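Local coordinates for protein cysteine hydrolase (Staphylococcus aureus, PDB 6KUA) that probably hydrolyses nicotinamide to nicotinic acid and ammonia, as a nicotinamidase of the isochorismatase family of cysteine hydrolases, at residues R4-V8 and R38-F42; H48-D54 and N98-K104; I124-V130 and Y150-P155; V130-I136 and G158-N163. All blocks are in the same frame, centred on the assembly; numbering follows the deposited sequence.

All four contacts involve one parallel beta sheet with strand order 99-104, 48-54, 4-9, 126-132, 151-160. Contact 1 packs helix 32-44 on the central strand, and its centre is about 11 Å from that of contact 2 and 9 Å from that of contact 3. A salt bridge between Arg-38 and Glu-128 ties contact 1 to contact 3. Contacts 3 and 4 follow the same two strands, share Val-130 and have centres about 15 Å apart. Contacts 2 and 4 run toward the zinc ion. The side chain of Asp-54 is about 3 Å from the metal and that of Ile-136 about 9 Å. The centres of these two contacts are about 17 Å apart.

Contact 1 (R4-V8 and R38-F42)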
loop_
_atom_site.group_PDB
_atom_site.type_symbol
_atom_site.label_atom_id
_atom_site.label_comp_id
_atom_site.label_asym_id
_atom_site.label_seq_id
_atom_site.Cartn_x
_atom_site.Cartn_y
_atom_site.Cartn_z
ATOM N N ARG A 4 9.636 15.173 -13.679
ATOM C CA ARG A 4 8.355 14.840 -14.287
ATOM C C ARG A 4 8.449 13.508 -15.025
ATOM O O ARG A 4 9.517 13.100 -15.486
ATOM C CB ARG A 4 7.874 15.946 -15.249
ATOM C CG ARG A 4 8.834 16.273 -16.390
ATOM C CD ARG A 4 8.205 17.206 -17.448
ATOM N NE ARG A 4 8.915 17.127 -18.732
ATOM C CZ ARG A 4 8.446 17.563 -19.906
ATOM N NH1 ARG A 4 7.254 18.125 -20.001
ATOM N NH2 ARG A 4 9.176 17.419 -21.003
ATOM N N ALA A 5 7.316 12.820 -15.117
ATOM C CA ALA A 5 7.249 11.566 -15.848
ATOM C C ALA A 5 5.938 11.527 -16.606
ATOM O O ALA A 5 4.941 12.131 -16.195
ATOM C CB ALA A 5 7.382 10.337 -14.922
ATOM N N LEU A 6 5.968 10.850 -17.744
ATOM C CA LEU A 6 4.792 10.656 -18.567
ATOM C C LEU A 6 4.278 9.241 -18.341
ATOM O O LEU A 6 5.047 8.278 -18.431
ATOM C CB LEU A 6 5.134 10.885 -20.043
ATOM C CG LEU A 6 4.007 10.646 -21.044
ATOM C CD1 LEU A 6 2.916 11.682 -20.878
ATOM C CD2 LEU A 6 4.558 10.687 -22.456
ATOM N N LEU A 7 2.997 9.112 -18.033
ATOM C CA LEU A 7 2.365 7.806 -17.870
ATOM C C LEU A 7 1.415 7.591 -19.038
ATOM O O LEU A 7 0.437 8.335 -19.185
ATOM C CB LEU A 7 1.609 7.714 -16.539
ATOM C CG LEU A 7 2.364 8.098 -15.265
ATOM C CD1 LEU A 7 1.539 7.822 -13.993
ATOM C CD2 LEU A 7 3.716 7.392 -15.190
ATOM N N VAL A 8 1.702 6.581 -19.857
ATOM C CA VAL A 8 0.880 6.237 -21.018
ATOM C C VAL A 8 0.076 4.996 -20.661
ATOM O O VAL A 8 0.616 3.886 -20.605
ATOM C CB VAL A 8 1.726 6.008 -22.274
ATOM C CG1 VAL A 8 0.823 5.693 -23.474
ATOM C CG2 VAL A 8 2.590 7.234 -22.530
ATOM N N ARG A 38 3.714 13.954 -26.964
ATOM C CA ARG A 38 4.112 14.051 -25.559
ATOM C C ARG A 38 5.326 13.174 -25.290
ATOM O O ARG A 38 6.226 13.560 -24.536
ATOM C CB ARG A 38 2.959 13.656 -24.625
ATOM C CG ARG A 38 1.715 14.525 -24.713
ATOM C CD ARG A 38 2.032 16.011 -24.700
ATOM N NE ARG A 38 2.657 16.405 -23.447
ATOM C CZ ARG A 38 3.638 17.293 -23.340
ATOM N NH1 ARG A 38 4.112 17.901 -24.424
ATOM N NH2 ARG A 38 4.142 17.568 -22.143
ATOM N N ILE A 39 5.367 11.994 -25.910
ATOM C CA ILE A 39 6.507 11.096 -25.754
ATOM C C ILE A 39 7.774 11.769 -26.265
ATOM O O ILE A 39 8.819 11.756 -25.602
ATOM C CB ILE A 39 6.239 9.761 -26.473
ATOM C CG1 ILE A 39 5.047 9.048 -25.833
ATOM C CG2 ILE A 39 7.475 8.857 -26.432
ATOM C CD1 ILE A 39 4.560 7.860 -26.627
ATOM N N ASN A 40 7.692 12.395 -27.441
ATOM C CA ASN A 40 8.858 13.080 -27.988
ATOM C C ASN A 40 9.290 14.227 -27.091
ATOM O O ASN A 40 10.490 14.462 -26.913
ATOM C CB ASN A 40 8.560 13.583 -29.398
ATOM C CG ASN A 40 8.628 12.475 -30.426
ATOM O OD1 ASN A 40 9.542 11.662 -30.400
ATOM N ND2 ASN A 40 7.656 12.427 -31.325
ATOM N N ASP A 41 8.328 14.952 -26.514
ATOM C CA ASP A 41 8.671 16.037 -25.599
ATOM C C ASP A 41 9.496 15.525 -24.423
ATOM O O ASP A 41 10.593 16.021 -24.148
ATOM C CB ASP A 41 7.398 16.719 -25.097
ATOM C CG ASP A 41 7.686 18.013 -24.350
ATOM O OD1 ASP A 41 7.822 19.062 -25.009
ATOM O OD2 ASP A 41 7.771 17.994 -23.101
ATOM N N PHE A 42 8.968 14.535 -23.704
ATOM C CA PHE A 42 9.692 13.965 -22.572
ATOM C C PHE A 42 11.028 13.377 -23.004
ATOM O O PHE A 42 12.038 13.556 -22.319
ATOM C CB PHE A 42 8.831 12.898 -21.887
ATOM C CG PHE A 42 7.812 13.472 -20.933
ATOM C CD1 PHE A 42 6.690 14.147 -21.418
ATOM C CD2 PHE A 42 7.989 13.369 -19.558
ATOM C CE1 PHE A 42 5.756 14.688 -20.547
ATOM C CE2 PHE A 42 7.050 13.910 -18.677
ATOM C CZ PHE A 42 5.935 14.571 -19.177
#
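Arg-4 reaches past Phe-42 to meet Asp-41. Its CG sits between the backbone N and the carbonyl carbon (chi1 58°), and the extended chain beyond it carries the guanidinium over the ring. The flat groups stack with planes 11° apart, a cation-pi contact with Arg-4 CZ 3.9 Å from the centroid of the Phe-42 ring. Arg-4 NH2 gives a 2.6 Å hydrogen bond to Asp-41 OD2, near the guanidinium plane and on the anti side of the carboxylate, tilted from its plane. Arg-4 NH1 adds a weak bond of 3.1 Å to the same Asp-41 OD2. Asp-47 pairs with Arg-4 NE. Arg-38 completes the network through a long salt bridge to Asp-41, but its stronger partner is Glu-128. At Ala-5 the strand backbone passes close to Phe-42 CE2. Strand and helix run nearly antiparallel (154°) with axes 9.2 Å apart, as in an alpha/beta fold with helices layered on a parallel sheet. Leu-6 CB lies over the centre of the other Phe-42 face, a CH-pi contact of 3.6 Å to the centroid. The ring is thus held between Arg-4 and Leu-6. Leu-6 CD2 touches Ile-39 CG1 at 3.8 Å, and Val-8 CG2 approaches it at 4.5 Å.

Contact 2 (H48-D54 and N98-K104); sequences HIFFLMD and NVHFIDK
Six backbone hydrogen bonds join Ile-49, Phe-51 and Met-53 to residues 98 to 104. The shortest and straightest runs from Phe-51 N to His-100 O, at 2.7 Å and 171°. The bond from Lys-104 N to Met-53 O is longer, at 3.1 Å. On the side chains, His-48 ND1 and His-100 NE2 share a hydrogen bond of 3.2 Å, and either ring could donate. The rings meet rim to rim. Lys-104 NZ and Asp-54 OD1 form only a long salt bridge of 4.0 Å. Lys-104 is held more firmly by Asp-10 and by the backbone oxygens of Arg-106 and Tyr-107, while Asp-54 lies beside the zinc ion. The two strands are parallel neighbours in the sheet, and 99-104 is its outermost strand on this side within the chain. Lys-104 and Asp-54 stand at their C-terminal ends. The Lys-104 and Asp-10 pair is consistent with the aspartate and lysine of the catalytic triad of this family. On one face of the sheet, the rings of Phe-50 and His-100 form an offset stack, with centroids 4.4 Å apart and planes at 11°. Farther along, Leu-52 CD2 lies beside Ile-102 CG2 at 3.8 Å. On the other face, Phe-51 O sits over the Phe-101 ring near its rim. Phe-101 CG is anti to the backbone N (chi1 -164°), which lays the ring by Met-53. Met-53 CG meets Phe-101 CZ at 3.3 Å, a tight approach.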
loop_
_atom_site.group_PDB
_atom_site.type_symbol
_atom_site.label_atom_id
_atom_site.label_comp_id
_atom_site.label_asym_id
_atom_site.label_seq_id
_atom_site.Cartn_x
_atom_site.Cartn_y
_atom_site.Cartn_z
ATOM N N HIS A 48 11.407 10.651 -17.954
ATOM C CA HIS A 48 11.041 9.251 -17.912
ATOM C C HIS A 48 9.632 9.040 -18.441
ATOM O O HIS A 48 8.731 9.837 -18.179
ATOM C CB HIS A 48 11.186 8.723 -16.489
ATOM C CG HIS A 48 12.609 8.611 -16.066
ATOM N ND1 HIS A 48 13.387 7.512 -16.371
ATOM C CD2 HIS A 48 13.426 9.491 -15.429
ATOM C CE1 HIS A 48 14.610 7.706 -15.908
ATOM N NE2 HIS A 48 14.660 8.899 -15.336
ATOM N N ILE A 49 9.458 7.962 -19.201
ATOM C CA ILE A 49 8.187 7.611 -19.820
ATOM C C ILE A 49 7.860 6.179 -19.434
ATOM O O ILE A 49 8.675 5.273 -19.647
ATOM C CB ILE A 49 8.224 7.752 -21.354
ATOM C CG1 ILE A 49 8.698 9.151 -21.757
ATOM C CG2 ILE A 49 6.850 7.499 -21.920
ATOM C CD1 ILE A 49 9.603 9.168 -22.961
ATOM N N PHE A 50 6.663 5.975 -18.887
ATOM C CA PHE A 50 6.207 4.665 -18.436
ATOM C C PHE A 50 5.007 4.270 -19.280
ATOM O O PHE A 50 4.008 5.000 -19.321
ATOM C CB PHE A 50 5.850 4.683 -16.947
ATOM C CG PHE A 50 7.003 5.034 -16.044
ATOM C CD1 PHE A 50 7.451 6.345 -15.940
ATOM C CD2 PHE A 50 7.627 4.050 -15.280
ATOM C CE1 PHE A 50 8.522 6.681 -15.107
ATOM C CE2 PHE A 50 8.698 4.368 -14.432
ATOM C CZ PHE A 50 9.147 5.680 -14.342
ATOM N N PHE A 51 5.120 3.139 -19.981
ATOM C CA PHE A 51 3.998 2.546 -20.692
ATOM C C PHE A 51 3.374 1.487 -19.788
ATOM O O PHE A 51 4.035 0.504 -19.430
ATOM C CB PHE A 51 4.453 1.954 -22.030
ATOM C CG PHE A 51 4.947 2.989 -23.013
ATOM C CD1 PHE A 51 6.258 3.422 -22.980
ATOM C CD2 PHE A 51 4.089 3.536 -23.958
ATOM C CE1 PHE A 51 6.720 4.390 -23.887
ATOM C CE2 PHE A 51 4.529 4.485 -24.854
ATOM C CZ PHE A 51 5.849 4.916 -24.823
ATOM N N LEU A 52 2.128 1.720 -19.377
ATOM C CA LEU A 52 1.430 0.882 -18.409
ATOM C C LEU A 52 0.344 0.097 -19.130
ATOM O O LEU A 52 -0.529 0.693 -19.768
ATOM C CB LEU A 52 0.833 1.730 -17.291
ATOM C CG LEU A 52 1.969 2.308 -16.454
ATOM C CD1 LEU A 52 1.832 3.818 -16.317
ATOM C CD2 LEU A 52 1.995 1.617 -15.105
ATOM N N MET A 53 0.388 -1.234 -19.014
ATOM C CA MET A 53 -0.420 -2.099 -19.867
ATOM C C MET A 53 -1.074 -3.232 -19.089
ATOM O O MET A 53 -0.392 -4.001 -18.411
ATOM C CB MET A 53 0.437 -2.685 -20.991
ATOM C CG MET A 53 1.008 -1.619 -21.913
ATOM S SD MET A 53 -0.261 -0.966 -23.006
ATOM C CE MET A 53 -1.238 -2.445 -23.204
ATOM N N ASP A 54 -2.394 -3.323 -19.210
ATOM C CA ASP A 54 -3.157 -4.453 -18.700
ATOM C C ASP A 54 -2.509 -5.776 -19.087
ATOM O O ASP A 54 -2.211 -6.023 -20.260
ATOM C CB ASP A 54 -4.587 -4.399 -19.250
ATOM C CG ASP A 54 -5.598 -3.958 -18.208
ATOM O OD1 ASP A 54 -5.397 -4.288 -17.010
ATOM O OD2 ASP A 54 -6.588 -3.278 -18.587
ATOM N N ASN A 98 15.415 5.851 -20.006
ATOM C CA ASN A 98 14.299 6.685 -19.588
ATOM C C ASN A 98 12.946 6.153 -20.050
ATOM O O ASN A 98 11.958 6.886 -19.976
ATOM C CB ASN A 98 14.494 8.131 -20.081
ATOM C CG ASN A 98 14.401 8.266 -21.598
ATOM O OD1 ASN A 98 15.021 7.502 -22.339
ATOM N ND2 ASN A 98 13.643 9.263 -22.064
ATOM N N VAL A 99 12.873 4.899 -20.502
ATOM C CA VAL A 99 11.656 4.308 -21.051
ATOM C C VAL A 99 11.374 3.011 -20.307
ATOM O O VAL A 99 12.255 2.152 -20.199
ATOM C CB VAL A 99 11.772 4.037 -22.563
ATOM C CG1 VAL A 99 10.561 3.267 -23.063
ATOM C CG2 VAL A 99 11.940 5.340 -23.327
ATOM N N HIS A 100 10.151 2.863 -19.804
ATOM C CA HIS A 100 9.790 1.715 -18.979
ATOM C C HIS A 100 8.451 1.148 -19.409
ATOM O O HIS A 100 7.541 1.876 -19.825
ATOM C CB HIS A 100 9.709 2.072 -17.498
ATOM C CG HIS A 100 10.829 2.947 -17.039
ATOM N ND1 HIS A 100 11.901 2.466 -16.321
ATOM C CD2 HIS A 100 11.060 4.269 -17.225
ATOM C CE1 HIS A 100 12.735 3.459 -16.065
ATOM N NE2 HIS A 100 12.252 4.561 -16.610
ATOM N N PHE A 101 8.343 -0.168 -19.273
ATOM C CA PHE A 101 7.140 -0.904 -19.611
ATOM C C PHE A 101 6.748 -1.715 -18.392
ATOM O O PHE A 101 7.549 -2.508 -17.892
ATOM C CB PHE A 101 7.371 -1.801 -20.823
ATOM C CG PHE A 101 6.110 -2.283 -21.461
ATOM C CD1 PHE A 101 5.404 -3.340 -20.906
ATOM C CD2 PHE A 101 5.628 -1.681 -22.615
ATOM C CE1 PHE A 101 4.232 -3.804 -21.500
ATOM C CE2 PHE A 101 4.461 -2.128 -23.214
ATOM C CZ PHE A 101 3.765 -3.201 -22.659
ATOM N N ILE A 102 5.530 -1.510 -17.909
ATOM C CA ILE A 102 5.091 -2.049 -16.631
ATOM C C ILE A 102 3.769 -2.764 -16.873
ATOM O O ILE A 102 2.838 -2.159 -17.416
ATOM C CB ILE A 102 4.931 -0.933 -15.583
ATOM C CG1 ILE A 102 6.303 -0.354 -15.215
ATOM C CG2 ILE A 102 4.179 -1.430 -14.351
ATOM C CD1 ILE A 102 6.267 0.549 -14.027
ATOM N N ASP A 103 3.702 -4.052 -16.512
ATOM C CA ASP A 103 2.446 -4.800 -16.523
ATOM C C ASP A 103 1.652 -4.507 -15.260
ATOM O O ASP A 103 2.209 -4.459 -14.160
ATOM C CB ASP A 103 2.688 -6.312 -16.590
ATOM C CG ASP A 103 3.474 -6.739 -17.805
ATOM O OD1 ASP A 103 3.176 -6.276 -18.935
ATOM O OD2 ASP A 103 4.384 -7.573 -17.623
ATOM N N LYS A 104 0.349 -4.320 -15.415
ATOM C CA LYS A 104 -0.530 -4.059 -14.284
ATOM C C LYS A 104 -1.701 -5.031 -14.327
ATOM O O LYS A 104 -2.061 -5.535 -15.392
ATOM C CB LYS A 104 -1.044 -2.603 -14.276
ATOM C CG LYS A 104 -1.917 -2.197 -15.458
ATOM C CD LYS A 104 -2.200 -0.703 -15.388
ATOM C CE LYS A 104 -3.043 -0.202 -16.547
ATOM N NZ LYS A 104 -4.488 -0.491 -16.383
#

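Contact 3 (I124-V130 and Y150-P155)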
loop_
_atom_site.group_PDB
_atom_site.type_symbol
_atom_site.label_atom_id
_atom_site.label_comp_id
_atom_site.label_asym_id
_atom_site.label_seq_id
_atom_site.Cartn_x
_atom_site.Cartn_y
_atom_site.Cartn_z
ATOM N N ILE A 124 11.102 11.966 -9.119
ATOM C CA ILE A 124 9.911 12.455 -9.818
ATOM C C ILE A 124 8.838 12.786 -8.798
ATOM O O ILE A 124 8.444 11.924 -8.005
ATOM C CB ILE A 124 9.365 11.403 -10.799
ATOM C CG1 ILE A 124 10.440 10.926 -11.769
ATOM C CG2 ILE A 124 8.150 11.950 -11.511
ATOM C CD1 ILE A 124 10.715 11.908 -12.820
ATOM N N ASN A 125 8.317 14.009 -8.842
ATOM C CA ASN A 125 7.151 14.336 -8.024
ATOM C C ASN A 125 6.019 14.900 -8.872
ATOM O O ASN A 125 5.098 15.511 -8.337
ATOM C CB ASN A 125 7.508 15.321 -6.897
ATOM C CG ASN A 125 7.757 16.727 -7.408
ATOM O OD1 ASN A 125 8.141 16.920 -8.562
ATOM N ND2 ASN A 125 7.529 17.721 -6.551
ATOM N N GLN A 126 6.063 14.703 -10.183
ATOM C CA GLN A 126 5.055 15.258 -11.074
ATOM C C GLN A 126 4.793 14.272 -12.206
ATOM O O GLN A 126 5.740 13.802 -12.845
ATOM C CB GLN A 126 5.548 16.611 -11.601
ATOM C CG GLN A 126 4.825 17.166 -12.794
ATOM C CD GLN A 126 5.291 18.583 -13.127
ATOM O OE1 GLN A 126 6.336 18.775 -13.760
ATOM N NE2 GLN A 126 4.530 19.581 -12.675
ATOM N N VAL A 127 3.528 13.911 -12.432
ATOM C CA VAL A 127 3.202 12.977 -13.504
ATOM C C VAL A 127 2.229 13.640 -14.463
ATOM O O VAL A 127 1.348 14.406 -14.055
ATOM C CB VAL A 127 2.633 11.635 -12.987
ATOM C CG1 VAL A 127 3.623 10.973 -12.049
ATOM C CG2 VAL A 127 1.249 11.821 -12.333
ATOM N N GLU A 128 2.412 13.359 -15.743
ATOM C CA GLU A 128 1.435 13.682 -16.772
ATOM C C GLU A 128 0.814 12.380 -17.252
ATOM O O GLU A 128 1.533 11.421 -17.543
ATOM C CB GLU A 128 2.101 14.432 -17.928
ATOM C CG GLU A 128 1.149 14.924 -18.985
ATOM C CD GLU A 128 1.852 15.795 -20.028
ATOM O OE1 GLU A 128 2.777 16.567 -19.666
ATOM O OE2 GLU A 128 1.484 15.690 -21.217
ATOM N N ILE A 129 -0.512 12.326 -17.317
ATOM C CA ILE A 129 -1.197 11.073 -17.599
ATOM C C ILE A 129 -1.971 11.187 -18.901
ATOM O O ILE A 129 -2.842 12.052 -19.040
ATOM C CB ILE A 129 -2.142 10.659 -16.466
ATOM C CG1 ILE A 129 -1.425 10.696 -15.127
ATOM C CG2 ILE A 129 -2.638 9.251 -16.726
ATOM C CD1 ILE A 129 -2.379 10.433 -13.953
ATOM N N VAL A 130 -1.703 10.269 -19.825
ATOM C CA VAL A 130 -2.408 10.217 -21.093
ATOM C C VAL A 130 -2.848 8.781 -21.324
ATOM O O VAL A 130 -2.323 7.839 -20.721
ATOM C CB VAL A 130 -1.533 10.722 -22.258
ATOM C CG1 VAL A 130 -0.992 12.125 -21.944
ATOM C CG2 VAL A 130 -0.383 9.739 -22.543
ATOM N N TYR A 150 1.682 13.056 -5.675
ATOM C CA TYR A 150 2.229 13.570 -6.920
ATOM C C TYR A 150 1.426 14.759 -7.406
ATOM O O TYR A 150 0.201 14.797 -7.258
ATOM C CB TYR A 150 2.214 12.491 -8.001
ATOM C CG TYR A 150 3.198 11.414 -7.735
ATOM C CD1 TYR A 150 4.525 11.567 -8.098
ATOM C CD2 TYR A 150 2.814 10.247 -7.087
ATOM C CE1 TYR A 150 5.444 10.598 -7.832
ATOM C CE2 TYR A 150 3.727 9.248 -6.826
ATOM C CZ TYR A 150 5.040 9.423 -7.207
ATOM O OH TYR A 150 5.961 8.443 -6.946
ATOM N N LYS A 151 2.120 15.724 -8.002
ATOM C CA LYS A 151 1.437 16.731 -8.803
ATOM C C LYS A 151 1.023 16.087 -10.115
ATOM O O LYS A 151 1.742 15.242 -10.652
ATOM C CB LYS A 151 2.347 17.942 -9.062
ATOM C CG LYS A 151 3.115 18.447 -7.829
ATOM C CD LYS A 151 4.086 19.599 -8.180
ATOM C CE LYS A 151 4.827 20.112 -6.935
ATOM N NZ LYS A 151 5.866 21.169 -7.250
ATOM N N ILE A 152 -0.146 16.463 -10.624
ATOM C CA ILE A 152 -0.822 15.704 -11.669
ATOM C C ILE A 152 -1.200 16.619 -12.822
ATOM O O ILE A 152 -1.771 17.693 -12.612
ATOM C CB ILE A 152 -2.090 15.014 -11.137
ATOM C CG1 ILE A 152 -1.744 14.011 -10.031
ATOM C CG2 ILE A 152 -2.823 14.346 -12.282
ATOM C CD1 ILE A 152 -2.970 13.473 -9.324
ATOM N N SER A 153 -0.958 16.153 -14.046
ATOM C CA SER A 153 -1.437 16.825 -15.241
ATOM C C SER A 153 -2.153 15.817 -16.122
ATOM O O SER A 153 -1.598 14.759 -16.446
ATOM C CB SER A 153 -0.277 17.496 -15.999
ATOM O OG SER A 153 -0.770 18.277 -17.070
ATOM N N VAL A 154 -3.395 16.120 -16.483
ATOM C CA VAL A 154 -4.105 15.276 -17.443
ATOM C C VAL A 154 -4.621 16.151 -18.577
ATOM O O VAL A 154 -5.708 16.745 -18.462
ATOM C CB VAL A 154 -5.257 14.492 -16.792
ATOM C CG1 VAL A 154 -5.850 13.530 -17.813
ATOM C CG2 VAL A 154 -4.767 13.731 -15.566
ATOM N N PRO A 155 -3.880 16.265 -19.679
ATOM C CA PRO A 155 -4.322 17.122 -20.787
ATOM C C PRO A 155 -5.532 16.509 -21.466
ATOM O O PRO A 155 -5.530 15.328 -21.809
ATOM C CB PRO A 155 -3.106 17.158 -21.721
ATOM C CG PRO A 155 -2.373 15.900 -21.423
ATOM C CD PRO A 155 -2.560 15.666 -19.933
HETATM O O HOH W 1 7.954 10.556 -5.607
#
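Strands 126-130 and 151-153 run parallel, with axes 24° apart. Gln-126, Val-127 and Glu-128 pair with Lys-151, Ile-152 and Ser-153. Four backbone hydrogen bonds hold them. Lys-151 N donates to Asn-125 O, Val-127 N to Lys-151 O, Ser-153 N to Val-127 O, and Ile-129 N to Ser-153 O. The last is the shortest, at 2.8 Å. Beyond Ser-153 the pairing gives way to side-chain contact with Val-154 and Pro-155.

Tyr-150 closes the other end. Its CG is anti to the carbonyl carbon (chi1 -70°), and the ring turns an edge to the loop before strand 126-130. Tyr-150 CE1 is 3.3 Å from Ile-124 O, near the ring plane. A water bridges the pair, donating to Ile-124 O at 2.8 Å and weakly to Tyr-150 OH at 3.2 Å. The same hydroxyl is hydrogen-bonded to Asp-116. Asn-125 ND2 lies against the aliphatic part of Lys-151, 3.6 Å from CE. On the face with Gln-126, the extended chain of Glu-128 crosses Pro-155 at about a right angle, with Glu-128 CG 3.9 Å from Pro-155 CD. The Glu-128 carboxylate pairs with Arg-38. Val-130 CG1 meets Pro-155 CG at 4.1 Å. On the opposite face, Val-127 CG2 lies by Ile-152 CG1 at 4.4 Å. Ile-129 CD1 also reaches Ile-152.

Helix 137-147 connects the two strands as a beta-alpha-beta unit, and its Ala-145 touches Val-127 and Ile-152. Strand 4-9 flanks 126-130 on its other edge. Helix 115-121 packs against Tyr-150, which also makes a cation-pi contact with Arg-120 of the second subunit.

Contact 4 (V130-I136 and G158-N163); sequences VGVCTDI and GVASFN
Strands 126-132 and 151-160 meet side by side at their C-terminal ends and continue into loops; a cis peptide joins Val-132 to Cys-133. Gly-131 N donates to Gly-158 O at 2.8 Å, and Ala-160 N returns a longer bond to Gly-131 O at 3.2 Å. Thr-134 N binds Ala-160 O at 3.0 Å from well above the carbonyl plane. Thr-134 OG1 is hydrogen-bonded to His-167, while the methyl Thr-134 CG2 packs on Val-159 CG2 at 3.8 Å. Ser-161 holds its OG anti to the backbone N (chi1 -176°), which aims it at Asp-135. Ser-161 OG donates to Asp-135 OD1 at 2.8 Å, on the syn side of the carboxylate. The same OG accepts from Asn-163 N at 3.2 Å in an ST turn, so two bonds fix the hydroxyl. Asp-135 OD2 binds Trp-169 of the third subunit. Cys-133 SG approaches the Phe-162 ring obliquely, 3.8 Å from CD2. Cys-133 to Ile-136 form a type I turn that leads into helix 137-147. A cis peptide shortly before the nucleophilic cysteine is characteristic of isochorismatase-family hydrolases, where it helps form the oxyanion hole; here that cysteine probably starts helix 137-147.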
loop_
_atom_site.group_PDB
_atom_site.type_symbol
_atom_site.label_atom_id
_atom_site.label_comp_id
_atom_site.label_asym_id
_atom_site.label_seq_id
_atom_site.Cartn_x
_atom_site.Cartn_y
_atom_site.Cartn_z
ATOM N N VAL A 130 -1.703 10.269 -19.825
ATOM C CA VAL A 130 -2.408 10.217 -21.093
ATOM C C VAL A 130 -2.848 8.781 -21.324
ATOM O O VAL A 130 -2.323 7.839 -20.721
ATOM C CB VAL A 130 -1.533 10.722 -22.258
ATOM C CG1 VAL A 130 -0.992 12.125 -21.944
ATOM C CG2 VAL A 130 -0.383 9.739 -22.543
ATOM N N GLY A 131 -3.822 8.615 -22.213
ATOM C CA GLY A 131 -4.263 7.268 -22.533
ATOM C C GLY A 131 -5.755 7.092 -22.407
ATOM O O GLY A 131 -6.511 8.059 -22.570
ATOM N N VAL A 132 -6.200 5.862 -22.137
ATOM C CA VAL A 132 -7.617 5.519 -22.116
ATOM C C VAL A 132 -7.868 4.553 -20.964
ATOM O O VAL A 132 -6.945 3.909 -20.470
ATOM C CB VAL A 132 -8.083 4.877 -23.444
ATOM C CG1 VAL A 132 -7.870 5.829 -24.627
ATOM C CG2 VAL A 132 -7.398 3.520 -23.654
ATOM N N CYS A 133 -9.119 4.484 -20.488
ATOM C CA CYS A 133 -10.172 5.472 -20.692
ATOM C C CYS A 133 -10.115 6.514 -19.596
ATOM O O CYS A 133 -9.680 6.210 -18.484
ATOM C CB CYS A 133 -11.563 4.835 -20.683
ATOM S SG CYS A 133 -11.830 3.617 -21.926
ATOM N N THR A 134 -10.565 7.729 -19.926
ATOM C CA THR A 134 -10.502 8.855 -18.999
ATOM C C THR A 134 -11.099 8.504 -17.644
ATOM O O THR A 134 -10.526 8.827 -16.602
ATOM C CB THR A 134 -11.243 10.052 -19.594
ATOM O OG1 THR A 134 -11.047 10.060 -21.009
ATOM C CG2 THR A 134 -10.745 11.356 -19.002
ATOM N N ASP A 135 -12.265 7.866 -17.639
ATOM C CA ASP A 135 -13.000 7.641 -16.404
ATOM C C ASP A 135 -12.831 6.221 -15.867
ATOM O O ASP A 135 -13.591 5.818 -14.978
ATOM C CB ASP A 135 -14.492 7.966 -16.607
ATOM C CG ASP A 135 -15.134 7.109 -17.704
ATOM O OD1 ASP A 135 -14.468 6.849 -18.731
ATOM O OD2 ASP A 135 -16.293 6.681 -17.545
ATOM N N ILE A 136 -11.856 5.454 -16.370
ATOM C CA ILE A 136 -11.540 4.153 -15.771
ATOM C C ILE A 136 -10.053 4.102 -15.407
ATOM O O ILE A 136 -9.665 4.523 -14.314
ATOM C CB ILE A 136 -11.958 2.987 -16.693
ATOM C CG1 ILE A 136 -13.377 3.241 -17.223
ATOM C CG2 ILE A 136 -11.917 1.650 -15.942
ATOM C CD1 ILE A 136 -13.943 2.168 -18.092
ATOM N N GLY A 158 -5.121 14.459 -24.447
ATOM C CA GLY A 158 -4.296 13.277 -24.329
ATOM C C GLY A 158 -5.004 12.067 -23.759
ATOM O O GLY A 158 -4.379 11.014 -23.583
ATOM N N VAL A 159 -6.308 12.185 -23.491
ATOM C CA VAL A 159 -7.097 11.097 -22.927
ATOM C C VAL A 159 -8.419 10.992 -23.685
ATOM O O VAL A 159 -8.882 11.953 -24.300
ATOM C CB VAL A 159 -7.348 11.302 -21.412
ATOM C CG1 VAL A 159 -6.042 11.125 -20.619
ATOM C CG2 VAL A 159 -7.944 12.691 -21.154
ATOM N N ALA A 160 -9.034 9.804 -23.632
ATOM C CA ALA A 160 -10.315 9.577 -24.294
ATOM C C ALA A 160 -11.100 8.476 -23.597
ATOM O O ALA A 160 -10.532 7.586 -22.961
ATOM C CB ALA A 160 -10.132 9.202 -25.766
ATOM N N SER A 161 -12.424 8.516 -23.767
ATOM C CA SER A 161 -13.290 7.440 -23.299
ATOM C C SER A 161 -14.374 7.149 -24.331
ATOM O O SER A 161 -14.716 7.992 -25.162
ATOM C CB SER A 161 -13.947 7.787 -21.954
ATOM O OG SER A 161 -14.705 6.688 -21.480
ATOM N N PHE A 162 -14.935 5.936 -24.258
ATOM C CA PHE A 162 -16.126 5.631 -25.046
ATOM C C PHE A 162 -17.358 6.346 -24.512
ATOM O O PHE A 162 -18.358 6.459 -25.229
ATOM C CB PHE A 162 -16.379 4.118 -25.081
ATOM C CG PHE A 162 -16.485 3.475 -23.713
ATOM C CD1 PHE A 162 -17.699 3.459 -23.022
ATOM C CD2 PHE A 162 -15.376 2.870 -23.127
ATOM C CE1 PHE A 162 -17.800 2.868 -21.767
ATOM C CE2 PHE A 162 -15.470 2.273 -21.873
ATOM C CZ PHE A 162 -16.685 2.274 -21.192
ATOM N N ASN A 163 -17.298 6.835 -23.280
ATOM C CA ASN A 163 -18.425 7.444 -22.587
ATOM C C ASN A 163 -18.173 8.945 -22.505
ATOM O O ASN A 163 -17.323 9.393 -21.729
ATOM C CB ASN A 163 -18.574 6.812 -21.204
ATOM C CG ASN A 163 -19.694 7.416 -20.390
ATOM O OD1 ASN A 163 -20.401 8.320 -20.845
ATOM N ND2 ASN A 163 -19.868 6.909 -19.169
#